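Local coordinates for protein leucine aminopeptidase (Legionella pneumophila, PDB 5GNE) that probably removes amino acids from the N-termini of peptides as a zinc-dependent aminopeptidase of the M28 family, at residues Ala261-Asp266 with Lys327-Ser332. Sequence-based numbering, arbitrary orientation.
Sequences AVMQLD and KTTYPS. With ZN (zinc ion), chain D.
Tyr330 reaches across to Asp266, its hydroxyl OH donating a hydrogen bond to the backbone carbonyl Asp266 O at 3.1 Å. That oxygen lies at the edge of the phenol ring, in its plane, and the donor is tilted 27° from the carbonyl plane. Gln264 covers part of one ring face: its CG makes a CH-pi contact 4.3 Å from the ring centroid. Both have CG anti to the backbone N (chi1 173° and 179°), and the two side chains lie side by side, pointing the same way. The amide NE2 of Gln264 is held by Ser316 and Asp317. Beyond the ring, Pro331 sets CD against Met263 CG (4.0 Å) and CG against Leu265 CD2 (4.1 Å); helix 355-373 packs on Met263 and Pro331, and helix 202-221 on Leu265.

Before Tyr330 the strands pair in parallel. Thr329 N donates to Val262 O at 2.7 Å, and Gln264 N to Thr329 O at 3.0 Å, whereas Val262 N reaches Lys327 O only weakly. Asp266, just past this pairing, binds one zinc ion through OD1 (2.0 Å) and, at longer range, OD2 (2.5 Å). Ser316 hydrogen-bonds OD2 as well as Gln264 NE2, a second-shell link. Zinc ligands at or just past the C-terminal ends of neighbouring parallel strands, here His191 and Asp266, joined by Asp204 from a helix, are characteristic of the dinuclear centre of M28 aminopeptidases.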
ATOM      1  N   ALA A 261      11.526   4.689  -6.692  1.00 45.63           N
ATOM      2  CA  ALA A 261      11.309   3.573  -5.772  1.00 35.23           C
ATOM      3  C   ALA A 261      10.054   3.719  -4.952  1.00 35.37           C
ATOM      4  O   ALA A 261       9.747   4.801  -4.455  1.00 39.02           O
ATOM      5  CB  ALA A 261      12.486   3.420  -4.820  1.00 36.86           C
ATOM      6  N   VAL A 262       9.374   2.596  -4.779  1.00 33.95           N
ATOM      7  CA  VAL A 262       8.119   2.533  -4.060  1.00 35.85           C
ATOM      8  C   VAL A 262       8.138   1.370  -3.051  1.00 33.58           C
ATOM      9  O   VAL A 262       8.462   0.217  -3.393  1.00 38.44           O
ATOM     10  CB  VAL A 262       6.924   2.375  -5.045  1.00 40.32           C
ATOM     11  CG1 VAL A 262       5.591   2.332  -4.268  1.00 30.98           C
ATOM     12  CG2 VAL A 262       6.907   3.515  -6.062  1.00 28.58           C
ATOM     13  N   MET A 263       7.803   1.699  -1.805  1.00 37.64           N
ATOM     14  CA  MET A 263       7.596   0.727  -0.728  1.00 31.83           C
ATOM     15  C   MET A 263       6.137   0.642  -0.347  1.00 37.78           C
ATOM     16  O   MET A 263       5.490   1.657  -0.130  1.00 33.81           O
ATOM     17  CB  MET A 263       8.374   1.104   0.509  1.00 32.02           C
ATOM     18  CG  MET A 263       8.188   0.119   1.724  1.00 41.35           C
ATOM     19  SD  MET A 263       9.261   0.494   3.065  1.00 97.58           S
ATOM     20  CE  MET A 263      10.644  -0.385   2.534  1.00 28.32           C
ATOM     21  N   GLN A 264       5.625  -0.585  -0.280  1.00 32.27           N
ATOM     22  CA  GLN A 264       4.258  -0.825   0.160  1.00 31.79           C
ATOM     23  C   GLN A 264       4.253  -1.487   1.502  1.00 39.02           C
ATOM     24  O   GLN A 264       4.910  -2.527   1.714  1.00 38.94           O
ATOM     25  CB  GLN A 264       3.497  -1.681  -0.843  1.00 30.49           C
ATOM     26  CG  GLN A 264       2.130  -2.117  -0.389  1.00 33.02           C
ATOM     27  CD  GLN A 264       1.086  -1.025  -0.340  1.00 38.62           C
ATOM     28  OE1 GLN A 264       1.365   0.146  -0.603  1.00 41.49           O
ATOM     29  NE2 GLN A 264      -0.155  -1.417   0.008  1.00 37.23           N
ATOM     30  N   LEU A 265       3.495  -0.892   2.407  1.00 42.65           N
ATOM     31  CA  LEU A 265       3.331  -1.408   3.745  1.00 29.47           C
ATOM     32  C   LEU A 265       1.904  -1.875   3.916  1.00 35.20           C
ATOM     33  O   LEU A 265       1.015  -1.078   4.194  1.00 43.26           O
ATOM     34  CB  LEU A 265       3.671  -0.323   4.760  1.00 31.94           C
ATOM     35  CG  LEU A 265       5.148   0.105   4.720  1.00 36.37           C
ATOM     36  CD1 LEU A 265       5.355   1.416   5.454  1.00 40.54           C
ATOM     37  CD2 LEU A 265       6.041  -0.996   5.339  1.00 28.74           C
ATOM     38  N   ASP A 266       1.685  -3.169   3.759  1.00 40.20           N
ATOM     39  CA  ASP A 266       0.378  -3.740   3.970  1.00 42.16           C
ATOM     40  C   ASP A 266       0.529  -4.928   4.942  1.00 50.36           C
ATOM     41  O   ASP A 266       1.073  -5.972   4.581  1.00 57.03           O
ATOM     42  CB  ASP A 266      -0.201  -4.124   2.611  1.00 41.37           C
ATOM     43  CG  ASP A 266      -1.677  -4.364   2.641  1.00 50.92           C
ATOM     44  OD1 ASP A 266      -2.279  -4.326   3.735  1.00 50.32           O
ATOM     45  OD2 ASP A 266      -2.242  -4.555   1.544  1.00 57.97           O
ATOM     46  N   LYS A 327       9.261   0.964 -10.042  1.00 48.25           N
ATOM     47  CA  LYS A 327       9.936  -0.044  -9.221  1.00 40.89           C
ATOM     48  C   LYS A 327       9.376  -0.102  -7.813  1.00 41.39           C
ATOM     49  O   LYS A 327       9.196   0.895  -7.141  1.00 54.90           O
ATOM     50  CB  LYS A 327      11.434   0.209  -9.183  1.00 41.50           C
ATOM     51  CG  LYS A 327      12.103  -0.054 -10.533  1.00 48.37           C
ATOM     52  CD  LYS A 327      13.572   0.304 -10.489  1.00 53.09           C
ATOM     53  CE  LYS A 327      14.288  -0.070 -11.760  1.00 52.54           C
ATOM     54  NZ  LYS A 327      15.750  -0.023 -11.525  1.00 60.06           N
ATOM     55  N   THR A 328       9.178  -1.312  -7.348  1.00 40.62           N
ATOM     56  CA  THR A 328       8.328  -1.591  -6.225  1.00 34.99           C
ATOM     57  C   THR A 328       8.942  -2.617  -5.299  1.00 39.44           C
ATOM     58  O   THR A 328       9.541  -3.573  -5.750  1.00 53.57           O
ATOM     59  CB  THR A 328       6.973  -2.068  -6.778  1.00 44.09           C
ATOM     60  OG1 THR A 328       6.075  -0.951  -6.875  1.00 45.46           O
ATOM     61  CG2 THR A 328       6.357  -3.134  -5.960  1.00 49.41           C
ATOM     62  N   THR A 329       8.820  -2.401  -3.997  1.00 40.60           N
ATOM     63  CA  THR A 329       9.168  -3.438  -3.027  1.00 35.11           C
ATOM     64  C   THR A 329       8.103  -3.521  -1.926  1.00 37.61           C
ATOM     65  O   THR A 329       7.483  -2.513  -1.575  1.00 38.69           O
ATOM     66  CB  THR A 329      10.553  -3.191  -2.400  1.00 37.81           C
ATOM     67  OG1 THR A 329      10.858  -4.269  -1.510  1.00 43.94           O
ATOM     68  CG2 THR A 329      10.575  -1.907  -1.601  1.00 32.68           C
ATOM     69  N   TYR A 330       7.886  -4.715  -1.391  1.00 35.15           N
ATOM     70  CA  TYR A 330       6.795  -4.952  -0.441  1.00 39.88           C
ATOM     71  C   TYR A 330       7.209  -5.877   0.716  1.00 45.16           C
ATOM     72  O   TYR A 330       7.133  -7.096   0.599  1.00 50.90           O
ATOM     73  CB  TYR A 330       5.569  -5.506  -1.206  1.00 37.81           C
ATOM     74  CG  TYR A 330       4.317  -5.860  -0.402  1.00 35.48           C
ATOM     75  CD1 TYR A 330       4.131  -5.453   0.923  1.00 39.90           C
ATOM     76  CD2 TYR A 330       3.311  -6.606  -0.989  1.00 41.86           C
ATOM     77  CE1 TYR A 330       2.985  -5.812   1.630  1.00 34.07           C
ATOM     78  CE2 TYR A 330       2.167  -6.961  -0.297  1.00 31.93           C
ATOM     79  CZ  TYR A 330       2.014  -6.568   1.005  1.00 36.29           C
ATOM     80  OH  TYR A 330       0.857  -6.922   1.658  1.00 42.47           O
ATOM     81  N   PRO A 331       7.686  -5.300   1.834  1.00 46.24           N
ATOM     82  CA  PRO A 331       7.949  -6.130   3.026  1.00 39.45           C
ATOM     83  C   PRO A 331       6.645  -6.483   3.763  1.00 43.19           C
ATOM     84  O   PRO A 331       5.780  -5.615   3.940  1.00 42.23           O
ATOM     85  CB  PRO A 331       8.852  -5.235   3.882  1.00 35.08           C
ATOM     86  CG  PRO A 331       8.420  -3.831   3.527  1.00 31.88           C
ATOM     87  CD  PRO A 331       8.042  -3.881   2.052  1.00 34.39           C
ATOM     88  N   SER A 332       6.509  -7.731   4.203  1.00 47.12           N
ATOM     89  CA  SER A 332       5.285  -8.166   4.870  1.00 48.23           C
ATOM     90  C   SER A 332       5.493  -8.908   6.215  1.00 56.55           C
ATOM     91  O   SER A 332       6.452  -9.654   6.399  1.00 53.80           O
ATOM     92  CB  SER A 332       4.504  -9.045   3.904  1.00 59.57           C
ATOM     93  OG  SER A 332       3.259  -9.399   4.449  1.00 76.89           O
TER
HETATM   94 ZN    ZN D 402      -4.121  -4.814   3.168  1.00 86.19          ZN